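Local structure of cytochrome C (Thioalkalivibrio paradoxus ARh 1, 5N1T) at residues L34-Y39 with S94-I99. The protein probably carries electrons by way of a covalently bound heme c. Numbering follows the deposited sequence.
Sequences LAGNCY and SIAQHI. With HEC (heme c), chain F.
Ile95 and Ile99 each carry CG1 anti to the carbonyl carbon (chi1 -74° and -70°), and these branches reach helix 29-42 at Leu34 and at Ala35 and Tyr39 respectively. The contact is the crossing of the N- and C-terminal helices of the cytochrome c fold: the segment axes come within 9.1 Å at a signed angle of -65°. Ala35 and Ile95 are the pair with the nearest CA atoms, 4.9 Å apart, a close backbone approach consistent with the small methyl of Ala35 at this position. No hydrogen bond joins the segments, so the interface rests on apolar packing. On one flank Leu34 CB lies 3.5 Å from Ile95 CG1. On the other, the Tyr39 and Ile99 side chains run antiparallel alongside one another, with Tyr39 OH close to Ile99 CG1. Tyr39 OH also lies at the edge of the His98 imidazole, near its plane, 4.0 Å from His98 CD2. His98 CD2 also approaches Ala35 CB, while its ring stacks with that of His102. Helix 60-72 adds Ile63 against Ile99. Towards the heme, the thioether cysteine Cys38 ties the crossing to the cofactor, its SG covalently attached at CAB. Ile99 CD1 packs against Cys38 SG at 3.9 Å, and Ile95 CG2, anti to its own backbone N, meets the heme methyl CMB at 3.4 Å.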
loop_
_atom_site.group_PDB
_atom_site.type_symbol
_atom_site.label_atom_id
_atom_site.label_comp_id
_atom_site.label_asym_id
_atom_site.label_seq_id
_atom_site.Cartn_x
_atom_site.Cartn_y
_atom_site.Cartn_z
ATOM N N LEU B 34 -5.938 31.928 12.961
ATOM C CA LEU B 34 -7.160 31.751 12.160
ATOM C C LEU B 34 -6.827 31.830 10.697
ATOM O O LEU B 34 -7.363 31.048 9.900
ATOM C CB LEU B 34 -8.241 32.770 12.506
ATOM C CG LEU B 34 -8.941 32.599 13.857
ATOM C CD1 LEU B 34 -9.701 33.871 14.163
ATOM C CD2 LEU B 34 -9.872 31.387 13.949
ATOM N N ALA B 35 -5.898 32.732 10.369
ATOM C CA ALA B 35 -5.526 33.019 8.990
ATOM C C ALA B 35 -4.431 32.093 8.442
ATOM O O ALA B 35 -4.499 31.675 7.278
ATOM C CB ALA B 35 -5.109 34.474 8.874
ATOM N N GLY B 36 -3.438 31.769 9.278
ATOM C CA GLY B 36 -2.256 30.959 8.890
ATOM C C GLY B 36 -2.530 29.714 8.041
ATOM O O GLY B 36 -1.767 29.395 7.092
ATOM N N ASN B 37 -3.638 29.038 8.378
ATOM C CA ASN B 37 -4.040 27.816 7.730
ATOM C C ASN B 37 -4.433 28.023 6.271
ATOM O O ASN B 37 -4.248 27.135 5.434
ATOM C CB ASN B 37 -5.130 27.131 8.559
ATOM C CG ASN B 37 -4.563 26.437 9.800
ATOM O OD1 ASN B 37 -3.748 25.522 9.692
ATOM N ND2 ASN B 37 -4.998 26.864 10.977
ATOM N N CYS B 38 -4.927 29.208 5.955
ATOM C CA CYS B 38 -5.266 29.549 4.569
ATOM C C CYS B 38 -4.051 29.515 3.685
ATOM O O CYS B 38 -4.156 29.178 2.508
ATOM C CB CYS B 38 -5.896 30.941 4.483
ATOM S SG CYS B 38 -7.196 31.189 5.702
ATOM N N TYR B 39 -2.894 29.850 4.248
ATOM C CA TYR B 39 -1.676 29.847 3.455
ATOM C C TYR B 39 -1.265 28.427 3.109
ATOM O O TYR B 39 -0.596 28.212 2.107
ATOM C CB TYR B 39 -0.537 30.643 4.114
ATOM C CG TYR B 39 -0.913 32.064 4.578
ATOM C CD1 TYR B 39 -1.628 32.936 3.746
ATOM C CD2 TYR B 39 -0.528 32.540 5.860
ATOM C CE1 TYR B 39 -1.971 34.212 4.176
ATOM C CE2 TYR B 39 -0.861 33.827 6.286
ATOM C CZ TYR B 39 -1.585 34.660 5.439
ATOM O OH TYR B 39 -1.938 35.947 5.841
ATOM N N SER B 94 -12.097 38.401 11.211
ATOM C CA SER B 94 -10.680 38.410 11.621
ATOM C C SER B 94 -9.764 37.908 10.497
ATOM O O SER B 94 -8.763 38.543 10.174
ATOM C CB SER B 94 -10.446 37.566 12.872
ATOM O OG SER B 94 -10.589 38.297 14.067
ATOM N N ILE B 95 -10.125 36.778 9.900
ATOM C CA ILE B 95 -9.340 36.146 8.835
ATOM C C ILE B 95 -9.234 37.110 7.658
ATOM O O ILE B 95 -8.135 37.337 7.109
ATOM C CB ILE B 95 -9.983 34.799 8.399
ATOM C CG1 ILE B 95 -9.754 33.745 9.454
ATOM C CG2 ILE B 95 -9.439 34.274 7.071
ATOM C CD1 ILE B 95 -10.891 32.753 9.505
ATOM N N ALA B 96 -10.388 37.678 7.303
ATOM C CA ALA B 96 -10.503 38.593 6.177
ATOM C C ALA B 96 -9.510 39.765 6.359
ATOM O O ALA B 96 -8.585 39.934 5.552
ATOM C CB ALA B 96 -11.948 39.063 6.037
ATOM N N GLN B 97 -9.674 40.500 7.462
ATOM C CA GLN B 97 -8.800 41.597 7.864
ATOM C C GLN B 97 -7.319 41.219 7.755
ATOM O O GLN B 97 -6.588 41.779 6.931
ATOM C CB GLN B 97 -9.130 42.015 9.304
ATOM C CG GLN B 97 -8.613 43.390 9.703
ATOM C CD GLN B 97 -8.365 43.514 11.198
ATOM O OE1 GLN B 97 -7.262 43.856 11.628
ATOM N NE2 GLN B 97 -9.389 43.234 11.997
ATOM N N HIS B 98 -6.908 40.248 8.571
ATOM C CA HIS B 98 -5.523 39.809 8.665
ATOM C C HIS B 98 -4.841 39.457 7.322
ATOM O O HIS B 98 -3.678 39.830 7.109
ATOM C CB HIS B 98 -5.414 38.665 9.680
ATOM C CG HIS B 98 -4.010 38.306 10.036
ATOM N ND1 HIS B 98 -3.435 38.669 11.239
ATOM C CD2 HIS B 98 -3.063 37.610 9.349
ATOM C CE1 HIS B 98 -2.190 38.211 11.272
ATOM N NE2 HIS B 98 -1.939 37.571 10.136
ATOM N N ILE B 99 -5.546 38.787 6.414
ATOM C CA ILE B 99 -4.933 38.462 5.114
ATOM C C ILE B 99 -4.687 39.718 4.265
ATOM O O ILE B 99 -3.577 39.912 3.773
ATOM C CB ILE B 99 -5.655 37.311 4.367
ATOM C CG1 ILE B 99 -5.401 35.991 5.103
ATOM C CG2 ILE B 99 -5.163 37.173 2.936
ATOM C CD1 ILE B 99 -6.490 34.962 4.888
HETATM FE FE HEC F . -9.470 28.907 -0.026
HETATM C CHA HEC F . -10.965 29.541 -3.106
HETATM C CHB HEC F . -10.056 32.112 0.903
HETATM C CHC HEC F . -8.551 28.110 3.251
HETATM C CHD HEC F . -8.494 25.866 -1.097
HETATM N NA HEC F . -10.379 30.536 -0.956
HETATM C C1A HEC F . -10.890 30.666 -2.183
HETATM C C2A HEC F . -11.418 32.013 -2.538
HETATM C C3A HEC F . -11.152 32.776 -1.317
HETATM C C4A HEC F . -10.521 31.762 -0.441
HETATM C CMA HEC F . -11.437 34.204 -0.971
HETATM C CAA HEC F . -12.038 32.461 -3.838
HETATM C CBA HEC F . -10.817 32.940 -4.627
HETATM C CGA HEC F . -11.116 33.582 -5.976
HETATM O O1A HEC F . -12.223 33.430 -6.534
HETATM O O2A HEC F . -10.213 34.257 -6.521
HETATM N NB HEC F . -9.339 29.933 1.785
HETATM C C1B HEC F . -9.610 31.245 1.966
HETATM C C2B HEC F . -9.430 31.785 3.322
HETATM C C3B HEC F . -9.008 30.600 4.061
HETATM C C4B HEC F . -8.963 29.502 3.021
HETATM C CMB HEC F . -9.664 33.169 3.862
HETATM C CAB HEC F . -8.758 30.727 5.520
HETATM C CBB HEC F . -8.337 29.674 6.468
HETATM N NC HEC F . -8.634 27.254 0.938
HETATM C C1C HEC F . -8.284 27.080 2.233
HETATM C C2C HEC F . -7.679 25.748 2.556
HETATM C C3C HEC F . -7.700 25.091 1.224
HETATM C C4C HEC F . -8.281 26.108 0.332
HETATM C CMC HEC F . -7.210 25.264 3.896
HETATM C CAC HEC F . -7.232 23.773 0.700
HETATM C CBC HEC F . -6.689 22.656 1.506
HETATM N ND HEC F . -9.702 27.882 -1.798
HETATM C C1D HEC F . -9.297 26.644 -2.055
HETATM C C2D HEC F . -9.636 26.144 -3.408
HETATM C C3D HEC F . -10.369 27.273 -4.004
HETATM C C4D HEC F . -10.343 28.251 -2.910
HETATM C CMD HEC F . -9.298 24.842 -4.048
HETATM C CAD HEC F . -11.014 27.401 -5.346
HETATM C CBD HEC F . -12.493 27.240 -5.009
HETATM C CGD HEC F . -12.974 25.811 -4.859
HETATM O O1D HEC F . -12.962 25.049 -5.852
HETATM O O2D HEC F . -13.399 25.442 -3.740
#